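Local coordinates for protein CaaX farnesyltransferase beta subunit Ram1 (Aspergillus fumigatus, PDB 4L9P) that forms, with an alpha subunit, the zinc-dependent farnesyltransferase that probably transfers a farnesyl group from farnesyl diphosphate onto the cysteine of CaaX proteins, at residues V155-A160 / T434-T439; L162-E167 / V492-I497; A205-I210 / M258-L263. All coordinates share one frame; numbering follows the deposited sequence. Where two conformers were deposited one is given.

Contact 1. Residues V155-A160 / T434-T439; sequences VYWALA and TCYALT
Beside the zinc and isoprenoid site, Trp157 and Tyr156 of helix 151-164 meet Cys435 and Tyr436 of helix 431-444, two inner helices of the alpha-alpha toroid. The short segments run at 39° to one another, and Trp157 CA lies 5.2 Å from Cys435 CA. Cys435 CB lies 3.5 Å from Trp157 O and also touches Trp157 CB. With Cys435 SG anti to the backbone N (chi1 172°), the sulfur reaches between the helices, 3.7 Å from Ala160 CB, and approaches the Tyr156 and Trp157 rings obliquely; it also stands over one face of the Tyr436 ring, near its centre. The indole NE1 touches Tyr436 CE2 at 3.5 Å, the two ring planes being inclined at 72°. Tyr436 OH lies in the indole plane at its edge and also meets the edge of Tyr156 at CE2. The polar groups are joined through water: one molecule accepts from Trp157 NE1 (3.0 Å) and bonds Tyr436 OH, while another donates to Tyr156 OH (2.9 Å) and lies 2.7 Å from Tyr436 OH. Tyr436 OH is thus gripped by two waters, and Tyr156 OH is also bonded to the Val499 carbonyl. Tyr436 passes close to the zinc ligand Cys367, and its ring meets those of Trp371, His370 and Tyr432. Helix 200-213 packs on Tyr156, and Val155 rests on Leu44 of the alpha subunit.

Contact 2. Residues L162-E167 / V492-I497; sequences LCLLGE and VPFHPI
Leu164 and Phe494 cross at about a right angle where the end of helix 151-164 receives the loop leading to helix 502-513. From its CB, the Leu164 side chain turns with CG anti to the carbonyl carbon (chi1 -76°), which places CG over one face of the ring, 3.5 Å from Phe494 CZ. At the tip, CD2 lies over the same face, 3.7 Å from the ring centroid and 17° off the normal, a CH-pi contact; the same methyl also touches Val492 O. CD1, on the same side of the ring, lies near CZ and CE2. Cys163 CB approaches Phe494 from the edge instead, near the ring plane at CE1 (4.2 Å). A backbone bond ties the two segments as well: Val492 N donates to Leu164 O at 3.0 Å, nearly straight at 165° and on a carbonyl lone pair. Val492 CG2 comes to 3.3 Å from Cys163 O, an oxygen already taken by Gly166 N. That bond and Glu167 N to Leu162 O make a Schellman motif, with Gly166, at positive phi, the first residue to leave helical geometry; Gly166 CA in turn touches Val492 CG2. The joint leans on helix 431-444, where Leu438, Thr439 and Ser442 pack against Leu164 and Ser442 OG bonds Val492 O. Pro493 faces strand 446-449 through Tyr446 and His448, while helix 126-135 packs on Leu162 and Leu165.

Contact 3. Residues A205-I210 / M258-L263; sequences AAVLSI and MVVHAL
Val207 and Val260 mark the nearest backbone approach, CA to CA 6.7 Å, of two helical segments whose axes come within 10.0 Å and run in the same general direction at 37°. That spacing is bridged by branched aliphatic side chains. Val207 buries the largest area, while Leu263, its CG anti to the carbonyl carbon (chi1 -69°), makes the closest approach: CD1 sits 3.5 Å from Leu208 CD2, tighter than usual for two carbons. Here the two leucines cross at about a right angle, methyl against methyl. The same Leu263 CD1 meets Val207 CG1 at 4.0 Å, and Leu263 CB lies beside that methyl as well. Val207 CG2 touches Val260 CG2 (4.2 Å), and Leu208 CD2 also comes to 4.3 Å from Val259 CG1. All five touching residues are buried, and every contact between them is carbon on carbon. On helix 200-213, Ser209 turns its hydroxyl back to Ala205 O, where OG and Ser209 N arrive from opposite faces of the carbonyl plane; Val155, Tyr156 and Leu159 of helix 151-164 pack against that serine. Helix 200-213 thus stands between helices 151-164 and 251-263, an arrangement consistent with the side-by-side inner helices of the alpha-alpha toroid of protein prenyltransferases.

How the contacts relate
Helix 151-164 serves both contact 1 and contact 2, which lie about 9 Å apart between centres and touch: Leu164 CD1 packs 3.4 Å from Thr439 OG1. Contact 3 sits farther round the toroid, joined to contact 1 by Tyr156 CE1 against Leu208 CD1 at 3.5 Å. Contacts 1 and 3 are wholly buried helix pairs with similar crossing angles, yet contact 1, near the zinc, uses rings, sulfur and bridging waters, whereas contact 3 uses aliphatic carbons alone. Contact 2 joins a helix end to a loop, combines a direct backbone bond with a CH-pi contact, and extends from buried Leu164 and Phe494 to exposed Gly166.

Contact 1. Residues V155-A160 / T434-T439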
ATOM      1  N   VAL B 155     -10.933  12.355   9.420  1.00  7.11           N
ATOM      2  CA  VAL B 155     -10.339  13.213  10.472  1.00  6.84           C
ATOM      3  C   VAL B 155      -8.812  13.203  10.363  1.00  6.81           C
ATOM      4  O   VAL B 155      -8.180  14.266  10.309  1.00  7.02           O
ATOM      5  CB  VAL B 155     -10.773  12.748  11.887  1.00  7.51           C
ATOM      6  CG1 VAL B 155     -10.027  13.598  12.934  1.00  9.21           C
ATOM      7  CG2 VAL B 155     -12.302  12.898  12.033  1.00  8.97           C
ATOM      8  N   TYR B 156      -8.225  12.019  10.249  1.00  6.18           N
ATOM      9  CA  TYR B 156      -6.784  11.903  10.134  1.00  5.37           C
ATOM     10  C   TYR B 156      -6.249  12.634   8.899  1.00  5.22           C
ATOM     11  O   TYR B 156      -5.261  13.362   9.013  1.00  5.93           O
ATOM     12  CB  TYR B 156      -6.373  10.421  10.108  1.00  5.37           C
ATOM     13  CG  TYR B 156      -4.931  10.279   9.668  1.00  4.39           C
ATOM     14  CD1 TYR B 156      -3.822  10.644  10.518  1.00  4.76           C
ATOM     15  CD2 TYR B 156      -4.656   9.814   8.375  1.00  4.72           C
ATOM     16  CE1 TYR B 156      -2.485  10.570  10.010  1.00  5.61           C
ATOM     17  CE2 TYR B 156      -3.328   9.743   7.880  1.00  4.61           C
ATOM     18  CZ  TYR B 156      -2.264  10.093   8.725  1.00  4.49           C
ATOM     19  OH  TYR B 156      -0.990  10.005   8.250  1.00  6.04           O
ATOM     20  N   TRP B 157      -6.824  12.382   7.724  1.00  5.31           N
ATOM     21  CA  TRP B 157      -6.255  12.980   6.491  1.00  4.77           C
ATOM     22  C   TRP B 157      -6.274  14.492   6.586  1.00  5.22           C
ATOM     23  O   TRP B 157      -5.317  15.193   6.156  1.00  6.88           O
ATOM     24  CB  TRP B 157      -7.092  12.578   5.242  1.00  5.17           C
ATOM     25  CG  TRP B 157      -6.989  11.089   4.965  1.00  5.48           C
ATOM     26  CD1 TRP B 157      -5.877  10.297   5.100  1.00  6.36           C
ATOM     27  CD2 TRP B 157      -8.016  10.256   4.434  1.00  6.35           C
ATOM     28  NE1 TRP B 157      -6.193   8.995   4.750  1.00  7.64           N
ATOM     29  CE2 TRP B 157      -7.493   8.951   4.337  1.00  7.65           C
ATOM     30  CE3 TRP B 157      -9.364  10.492   4.065  1.00  8.61           C
ATOM     31  CZ2 TRP B 157      -8.265   7.867   3.879  1.00  9.08           C
ATOM     32  CZ3 TRP B 157     -10.136   9.404   3.598  1.00  9.68           C
ATOM     33  CH2 TRP B 157      -9.563   8.122   3.520  1.00  9.75           C
ATOM     34  N   ALA B 158      -7.365  15.057   7.113  1.00  5.45           N
ATOM     35  CA  ALA B 158      -7.465  16.536   7.219  1.00  6.26           C
ATOM     36  C   ALA B 158      -6.473  17.048   8.272  1.00  6.63           C
ATOM     37  O   ALA B 158      -5.770  18.041   8.010  1.00  7.08           O
ATOM     38  CB  ALA B 158      -8.897  16.931   7.559  1.00  8.33           C
ATOM     39  N   LEU B 159      -6.397  16.424   9.459  1.00  6.92           N
ATOM     40  CA  LEU B 159      -5.437  16.940  10.458  1.00  6.69           C
ATOM     41  C   LEU B 159      -3.999  16.816   9.944  1.00  6.52           C
ATOM     42  O   LEU B 159      -3.191  17.727  10.178  1.00  7.55           O
ATOM     43  CB  LEU B 159      -5.575  16.173  11.773  1.00  7.77           C
ATOM     44  CG  LEU B 159      -6.885  16.419  12.510  1.00  8.92           C
ATOM     45  CD1 LEU B 159      -6.972  15.442  13.697  1.00  9.91           C
ATOM     46  CD2 LEU B 159      -6.962  17.923  12.977  1.00 11.18           C
ATOM     47  N   ALA B 160      -3.668  15.701   9.325  1.00  5.91           N
ATOM     48  CA  ALA B 160      -2.325  15.521   8.792  1.00  5.33           C
ATOM     49  C   ALA B 160      -2.006  16.596   7.740  1.00  5.63           C
ATOM     50  O   ALA B 160      -0.926  17.211   7.804  1.00  5.79           O
ATOM     51  CB  ALA B 160      -2.195  14.119   8.138  1.00  5.46           C
ATOM     52  N   THR B 434      -5.100  14.710  -0.940  1.00  5.37           N
ATOM     53  CA  THR B 434      -4.492  15.941  -0.439  1.00  5.29           C
ATOM     54  C   THR B 434      -3.495  15.582   0.672  1.00  5.71           C
ATOM     55  O   THR B 434      -2.312  16.022   0.633  1.00  6.46           O
ATOM     56  CB  THR B 434      -5.586  16.893   0.120  1.00  6.51           C
ATOM     57  OG1 THR B 434      -6.476  17.217  -0.940  1.00  6.12           O
ATOM     58  CG2 THR B 434      -4.947  18.169   0.665  1.00  7.52           C
ATOM     59  N   CYS B 435      -3.915  14.777   1.654  1.00  4.54           N
ATOM     60  CA  CYS B 435      -2.967  14.371   2.676  1.00  4.76           C
ATOM     61  C   CYS B 435      -1.691  13.710   2.109  1.00  3.91           C
ATOM     62  O   CYS B 435      -0.541  14.063   2.498  1.00  4.40           O
ATOM     63  CB  CYS B 435      -3.691  13.370   3.618  1.00  5.70           C
ATOM     64  SG  CYS B 435      -2.643  12.566   4.844  1.00  7.05           S
ATOM     65  N   TYR B 436      -1.879  12.704   1.242  1.00  3.62           N
ATOM     66  CA  TYR B 436      -0.710  11.922   0.846  1.00  3.56           C
ATOM     67  C   TYR B 436       0.173  12.606  -0.207  1.00  3.89           C
ATOM     68  O   TYR B 436       1.388  12.389  -0.177  1.00  4.34           O
ATOM     69  CB  TYR B 436      -1.111  10.487   0.445  1.00  3.65           C
ATOM     70  CG  TYR B 436      -1.562   9.726   1.691  1.00  4.33           C
ATOM     71  CD1 TYR B 436      -0.727   9.581   2.822  1.00  4.30           C
ATOM     72  CD2 TYR B 436      -2.842   9.168   1.754  1.00  4.35           C
ATOM     73  CE1 TYR B 436      -1.103   8.858   3.947  1.00  4.58           C
ATOM     74  CE2 TYR B 436      -3.233   8.469   2.874  1.00  4.02           C
ATOM     75  CZ  TYR B 436      -2.400   8.296   3.967  1.00  3.59           C
ATOM     76  OH  TYR B 436      -2.806   7.600   5.096  1.00  4.21           O
ATOM     77  N   ALA B 437      -0.391  13.475  -1.059  1.00  3.97           N
ATOM     78  CA  ALA B 437       0.493  14.275  -1.927  1.00  4.35           C
ATOM     79  C   ALA B 437       1.312  15.255  -1.080  1.00  4.38           C
ATOM     80  O   ALA B 437       2.513  15.399  -1.331  1.00  5.09           O
ATOM     81  CB  ALA B 437      -0.302  15.039  -2.956  1.00  5.42           C
ATOM     82  N   LEU B 438       0.700  15.868  -0.060  1.00  4.84           N
ATOM     83  CA  LEU B 438       1.466  16.760   0.822  1.00  4.75           C
ATOM     84  C   LEU B 438       2.520  15.987   1.593  1.00  4.95           C
ATOM     85  O   LEU B 438       3.631  16.449   1.799  1.00  5.49           O
ATOM     86  CB  LEU B 438       0.538  17.520   1.765  1.00  4.66           C
ATOM     87  CG  LEU B 438      -0.364  18.561   1.063  1.00  6.55           C
ATOM     88  CD1 LEU B 438      -1.388  19.044   2.100  1.00  7.22           C
ATOM     89  CD2 LEU B 438       0.450  19.748   0.551  1.00  8.38           C
ATOM     90  N   THR B 439       2.174  14.775   2.038  1.00  4.16           N
ATOM     91  CA  THR B 439       3.110  13.967   2.824  1.00  5.26           C
ATOM     92  C   THR B 439       4.350  13.668   1.964  1.00  4.52           C
ATOM     93  O   THR B 439       5.502  13.803   2.397  1.00  5.28           O
ATOM     94  CB  THR B 439       2.425  12.667   3.283  1.00  5.87           C
ATOM     95  OG1 THR B 439       1.404  12.977   4.238  1.00  6.94           O
ATOM     96  CG2 THR B 439       3.423  11.771   3.962  1.00  6.29           C
TER
HETATM   97  O   HOH W   1      -0.946   7.413   7.011  1.00  6.53           O
HETATM   98  O   HOH W   2      -5.137   6.191   4.292  1.00 14.00           O

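Contact 2. Residues L162-E167 / V492-I497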
ATOM      1  N   LEU B 162      -3.352  19.610   7.442  1.00  6.03           N
ATOM      2  CA  LEU B 162      -3.214  20.882   8.174  1.00  7.22           C
ATOM      3  C   LEU B 162      -1.877  20.962   8.910  1.00  7.67           C
ATOM      4  O   LEU B 162      -1.221  22.026   8.922  1.00  8.69           O
ATOM      5  CB  LEU B 162      -4.366  21.037   9.161  1.00  8.56           C
ATOM      6  CG  LEU B 162      -5.735  21.178   8.493  1.00  9.47           C
ATOM      7  CD1 LEU B 162      -6.876  21.079   9.581  1.00 11.98           C
ATOM      8  CD2 LEU B 162      -5.846  22.469   7.686  1.00  9.89           C
ATOM      9  N   CYS B 163      -1.455  19.893   9.594  0.82  7.08           N
ATOM     10  CA  CYS B 163      -0.125  19.860  10.233  0.82  7.12           C
ATOM     11  C   CYS B 163       0.992  20.053   9.225  0.82  6.97           C
ATOM     12  O   CYS B 163       1.886  20.898   9.466  0.82  8.21           O
ATOM     13  CB  CYS B 163       0.133  18.557  11.013  0.82  8.21           C
ATOM     14  SG  CYS B 163      -0.805  18.375  12.505  0.82 10.79           S
ATOM     15  N   LEU B 164       0.958  19.354   8.103  1.00  7.13           N
ATOM     16  CA  LEU B 164       1.995  19.526   7.086  1.00  6.58           C
ATOM     17  C   LEU B 164       2.124  20.991   6.653  1.00  6.41           C
ATOM     18  O   LEU B 164       3.205  21.510   6.508  1.00  8.19           O
ATOM     19  CB  LEU B 164       1.642  18.636   5.881  1.00  5.73           C
ATOM     20  CG  LEU B 164       1.956  17.153   6.196  1.00  5.50           C
ATOM     21  CD1 LEU B 164       1.123  16.272   5.221  1.00  6.86           C
ATOM     22  CD2 LEU B 164       3.427  16.867   5.972  1.00  7.66           C
ATOM     23  N   LEU B 165       0.978  21.628   6.459  1.00  6.38           N
ATOM     24  CA  LEU B 165       0.933  23.024   6.023  1.00  7.22           C
ATOM     25  C   LEU B 165       1.247  24.021   7.148  1.00  9.39           C
ATOM     26  O   LEU B 165       1.241  25.232   6.891  1.00 11.03           O
ATOM     27  CB  LEU B 165      -0.456  23.323   5.451  1.00  8.10           C
ATOM     28  CG  LEU B 165      -0.639  22.701   4.066  1.00  9.03           C
ATOM     29  CD1 LEU B 165      -2.112  22.639   3.728  1.00  8.91           C
ATOM     30  CD2 LEU B 165       0.125  23.495   2.940  1.00 10.01           C
ATOM     31  N   GLY B 166       1.517  23.535   8.354  1.00  8.90           N
ATOM     32  CA  GLY B 166       2.029  24.418   9.402  1.00  9.70           C
ATOM     33  C   GLY B 166       0.987  24.948  10.333  1.00 11.33           C
ATOM     34  O   GLY B 166       1.299  25.907  11.095  1.00 12.66           O
ATOM     35  N   GLU B 167      -0.232  24.398  10.316  1.00 11.46           N
ATOM     36  CA  GLU B 167      -1.244  24.796  11.294  1.00 11.95           C
ATOM     37  C   GLU B 167      -1.019  24.180  12.653  1.00 13.07           C
ATOM     38  O   GLU B 167      -0.480  23.054  12.776  1.00 13.45           O
ATOM     39  CB  GLU B 167      -2.659  24.463  10.851  1.00 12.87           C
ATOM     40  CG  GLU B 167      -2.987  25.020   9.479  1.00 13.23           C
ATOM     41  CD  GLU B 167      -3.182  26.512   9.520  1.00 13.86           C
ATOM     42  OE1 GLU B 167      -4.316  26.970   9.824  1.00 14.72           O
ATOM     43  OE2 GLU B 167      -2.194  27.262   9.265  1.00 15.64           O
ATOM     44  N   VAL B 492       6.029  20.859   7.184  1.00  6.50           N
ATOM     45  CA  VAL B 492       6.552  20.264   8.404  1.00  7.73           C
ATOM     46  C   VAL B 492       7.030  18.844   8.120  1.00  6.61           C
ATOM     47  O   VAL B 492       6.391  18.132   7.363  1.00  6.66           O
ATOM     48  CB  VAL B 492       5.414  20.321   9.444  1.00 11.13           C
ATOM     49  CG1 VAL B 492       5.596  19.436  10.615  1.00 14.77           C
ATOM     50  CG2 VAL B 492       5.047  21.794   9.785  1.00 10.80           C
ATOM     51  N   PRO B 493       8.136  18.394   8.725  1.00  6.86           N
ATOM     52  CA  PRO B 493       8.597  16.992   8.496  1.00  6.78           C
ATOM     53  C   PRO B 493       7.621  15.997   9.177  1.00  7.00           C
ATOM     54  O   PRO B 493       7.064  16.274  10.254  1.00  7.45           O
ATOM     55  CB  PRO B 493       9.988  16.944   9.167  1.00  7.38           C
ATOM     56  CG  PRO B 493       9.960  18.101  10.170  1.00  7.66           C
ATOM     57  CD  PRO B 493       9.005  19.184   9.615  1.00  7.67           C
ATOM     58  N   PHE B 494       7.415  14.841   8.525  1.00  5.77           N
ATOM     59  CA  PHE B 494       6.642  13.744   9.097  1.00  5.07           C
ATOM     60  C   PHE B 494       7.533  12.537   9.341  1.00  5.84           C
ATOM     61  O   PHE B 494       8.490  12.271   8.604  1.00  6.44           O
ATOM     62  CB  PHE B 494       5.515  13.336   8.161  1.00  6.13           C
ATOM     63  CG  PHE B 494       4.166  13.936   8.454  1.00  6.47           C
ATOM     64  CD1 PHE B 494       4.029  15.195   9.075  1.00  7.27           C
ATOM     65  CD2 PHE B 494       3.043  13.210   8.081  1.00  7.17           C
ATOM     66  CE1 PHE B 494       2.740  15.720   9.325  1.00  7.50           C
ATOM     67  CE2 PHE B 494       1.771  13.697   8.313  1.00  7.49           C
ATOM     68  CZ  PHE B 494       1.590  14.985   8.947  1.00  7.52           C
ATOM     69  N   HIS B 495       7.205  11.808  10.379  1.00  6.00           N
ATOM     70  CA  HIS B 495       7.946  10.589  10.683  1.00  5.86           C
ATOM     71  C   HIS B 495       7.647   9.543   9.596  1.00  6.21           C
ATOM     72  O   HIS B 495       6.488   9.288   9.279  1.00  6.78           O
ATOM     73  CB  HIS B 495       7.400  10.080  12.024  1.00  6.81           C
ATOM     74  CG  HIS B 495       8.227   9.021  12.663  1.00  6.71           C
ATOM     75  ND1 HIS B 495       8.343   7.744  12.145  1.00  6.90           N
ATOM     76  CD2 HIS B 495       9.028   9.069  13.754  1.00  7.97           C
ATOM     77  CE1 HIS B 495       9.156   7.033  12.915  1.00  7.90           C
ATOM     78  NE2 HIS B 495       9.616   7.832  13.885  1.00  6.78           N
ATOM     79  N   PRO B 496       8.669   8.948   8.998  1.00  5.93           N
ATOM     80  CA  PRO B 496       8.371   8.030   7.863  1.00  7.18           C
ATOM     81  C   PRO B 496       7.616   6.750   8.235  1.00  7.75           C
ATOM     82  O   PRO B 496       7.006   6.164   7.347  1.00  9.65           O
ATOM     83  CB  PRO B 496       9.706   7.673   7.270  1.00  9.31           C
ATOM     84  CG  PRO B 496      10.720   8.308   8.217  1.00 11.93           C
ATOM     85  CD  PRO B 496      10.088   9.221   9.232  1.00  8.67           C
ATOM     86  N   ILE B 497       7.669   6.308   9.491  1.00  6.24           N
ATOM     87  CA  ILE B 497       6.884   5.122   9.873  1.00  5.57           C
ATOM     88  C   ILE B 497       5.487   5.527  10.378  1.00  4.76           C
ATOM     89  O   ILE B 497       4.506   4.898  10.001  1.00  5.90           O
ATOM     90  CB  ILE B 497       7.566   4.378  11.044  1.00  6.36           C
ATOM     91  CG1 ILE B 497       8.922   3.875  10.597  1.00  7.12           C
ATOM     92  CG2 ILE B 497       6.705   3.228  11.538  1.00  7.17           C
ATOM     93  CD1 ILE B 497       9.729   3.214  11.745  1.00  9.31           C
TER

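Contact 3. Residues A205-I210 / M258-L263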
ATOM      1  N   ALA B 205      -6.112   5.453  12.377  1.00  6.27           N
ATOM      2  CA  ALA B 205      -6.472   6.854  12.079  1.00  6.01           C
ATOM      3  C   ALA B 205      -6.813   7.624  13.332  1.00  5.95           C
ATOM      4  O   ALA B 205      -6.414   8.796  13.489  1.00  6.17           O
ATOM      5  CB  ALA B 205      -7.679   6.890  11.115  1.00  6.68           C
ATOM      6  N   ALA B 206      -7.552   6.991  14.246  1.00  6.54           N
ATOM      7  CA  ALA B 206      -7.891   7.681  15.452  1.00  7.75           C
ATOM      8  C   ALA B 206      -6.674   7.947  16.342  1.00  7.40           C
ATOM      9  O   ALA B 206      -6.556   9.031  16.920  1.00  8.84           O
ATOM     10  CB  ALA B 206      -8.979   6.880  16.230  1.00  8.79           C
ATOM     11  N   VAL B 207      -5.822   6.936  16.529  1.00  6.46           N
ATOM     12  CA  VAL B 207      -4.622   7.157  17.341  1.00  6.92           C
ATOM     13  C   VAL B 207      -3.721   8.224  16.777  1.00  6.77           C
ATOM     14  O   VAL B 207      -3.175   9.045  17.531  1.00  7.33           O
ATOM     15  CB  VAL B 207      -3.859   5.815  17.538  1.00  7.86           C
ATOM     16  CG1 VAL B 207      -2.472   6.026  18.191  1.00  9.23           C
ATOM     17  CG2 VAL B 207      -4.696   4.883  18.415  1.00  8.90           C
ATOM     18  N   LEU B 208      -3.539   8.241  15.465  1.00  6.38           N
ATOM     19  CA  LEU B 208      -2.690   9.271  14.856  1.00  6.70           C
ATOM     20  C   LEU B 208      -3.345  10.648  15.005  1.00  6.71           C
ATOM     21  O   LEU B 208      -2.640  11.664  15.221  1.00  7.48           O
ATOM     22  CB  LEU B 208      -2.490   8.964  13.358  1.00  7.09           C
ATOM     23  CG  LEU B 208      -1.559   7.774  13.080  1.00  7.35           C
ATOM     24  CD1 LEU B 208      -1.230   7.693  11.602  1.00  6.60           C
ATOM     25  CD2 LEU B 208      -0.298   7.696  13.917  1.00  8.42           C
ATOM     26  N   SER B 209      -4.679  10.694  14.894  1.00  6.96           N
ATOM     27  CA  SER B 209      -5.371  11.978  15.117  1.00  6.97           C
ATOM     28  C   SER B 209      -5.183  12.483  16.533  1.00  7.26           C
ATOM     29  O   SER B 209      -4.968  13.681  16.775  1.00  9.19           O
ATOM     30  CB  SER B 209      -6.868  11.836  14.811  1.00  7.54           C
ATOM     31  OG  SER B 209      -7.110  11.533  13.424  1.00  8.07           O
ATOM     32  N   ILE B 210      -5.352  11.578  17.508  1.00  7.33           N
ATOM     33  CA  ILE B 210      -5.148  11.926  18.902  1.00  8.87           C
ATOM     34  C   ILE B 210      -3.721  12.384  19.137  1.00  9.64           C
ATOM     35  O   ILE B 210      -3.507  13.355  19.889  1.00  9.69           O
ATOM     36  CB  ILE B 210      -5.540  10.684  19.771  1.00  9.65           C
ATOM     37  CG1 ILE B 210      -7.072  10.571  19.794  1.00  9.73           C
ATOM     38  CG2 ILE B 210      -4.949  10.781  21.182  1.00 10.50           C
ATOM     39  CD1 ILE B 210      -7.555   9.218  20.330  1.00 10.71           C
ATOM     40  N   MET B 258       0.458  -2.740  14.452  1.00  4.91           N
ATOM     41  CA  MET B 258       1.728  -2.490  15.145  1.00  6.00           C
ATOM     42  C   MET B 258       2.017  -1.025  15.400  1.00  5.17           C
ATOM     43  O   MET B 258       2.661  -0.705  16.406  1.00  6.37           O
ATOM     44  CB  MET B 258       2.877  -3.160  14.416  1.00  8.78           C
ATOM     45  CG  MET B 258       2.775  -4.694  14.510  1.00  9.99           C
ATOM     46  SD  MET B 258       2.549  -5.402  16.237  1.00 13.41           S
ATOM     47  CE  MET B 258       3.888  -4.656  17.119  1.00 15.64           C
ATOM     48  N   VAL B 259       1.517  -0.138  14.561  1.00  4.69           N
ATOM     49  CA  VAL B 259       1.639   1.298  14.870  1.00  4.62           C
ATOM     50  C   VAL B 259       0.799   1.627  16.077  1.00  5.05           C
ATOM     51  O   VAL B 259       1.270   2.372  16.961  1.00  6.08           O
ATOM     52  CB  VAL B 259       1.189   2.137  13.662  1.00  5.02           C
ATOM     53  CG1 VAL B 259       0.893   3.580  14.100  1.00  6.01           C
ATOM     54  CG2 VAL B 259       2.286   2.109  12.599  1.00  5.60           C
ATOM     55  N   VAL B 260      -0.451   1.148  16.154  1.00  5.92           N
ATOM     56  CA  VAL B 260      -1.255   1.389  17.374  1.00  5.38           C
ATOM     57  C   VAL B 260      -0.554   0.810  18.613  1.00  6.94           C
ATOM     58  O   VAL B 260      -0.471   1.468  19.666  1.00  7.30           O
ATOM     59  CB  VAL B 260      -2.620   0.777  17.232  1.00  5.93           C
ATOM     60  CG1 VAL B 260      -3.436   0.777  18.559  1.00  8.07           C
ATOM     61  CG2 VAL B 260      -3.408   1.557  16.122  1.00  6.78           C
ATOM     62  N   HIS B 261      -0.033  -0.410  18.453  1.00  5.86           N
ATOM     63  CA  HIS B 261       0.647  -1.076  19.579  1.00  6.92           C
ATOM     64  C   HIS B 261       1.820  -0.228  20.058  1.00  7.55           C
ATOM     65  O   HIS B 261       2.003  -0.032  21.280  1.00  8.22           O
ATOM     66  CB  HIS B 261       1.083  -2.447  19.074  1.00  6.45           C
ATOM     67  CG  HIS B 261       1.644  -3.340  20.134  1.00  7.72           C
ATOM     68  ND1 HIS B 261       2.878  -3.126  20.724  1.00  9.70           N
ATOM     69  CD2 HIS B 261       1.096  -4.426  20.748  1.00  8.14           C
ATOM     70  CE1 HIS B 261       3.074  -4.076  21.645  1.00  9.38           C
ATOM     71  NE2 HIS B 261       2.004  -4.872  21.679  1.00  8.44           N
ATOM     72  N   ALA B 262       2.645   0.247  19.127  1.00  6.54           N
ATOM     73  CA  ALA B 262       3.837   1.018  19.483  1.00  5.91           C
ATOM     74  C   ALA B 262       3.480   2.370  20.090  1.00  5.58           C
ATOM     75  O   ALA B 262       4.037   2.764  21.123  1.00  7.36           O
ATOM     76  CB  ALA B 262       4.709   1.276  18.246  1.00  7.23           C
ATOM     77  N   LEU B 263       2.568   3.117  19.454  1.00  5.92           N
ATOM     78  CA  LEU B 263       2.325   4.464  19.972  1.00  5.55           C
ATOM     79  C   LEU B 263       1.624   4.447  21.355  1.00  6.74           C
ATOM     80  O   LEU B 263       1.759   5.407  22.097  1.00  8.20           O
ATOM     81  CB  LEU B 263       1.478   5.289  18.987  1.00  6.74           C
ATOM     82  CG  LEU B 263       2.246   5.624  17.724  1.00  6.89           C
ATOM     83  CD1 LEU B 263       1.264   6.339  16.716  1.00  7.97           C
ATOM     84  CD2 LEU B 263       3.427   6.555  17.990  1.00  8.35           C
TER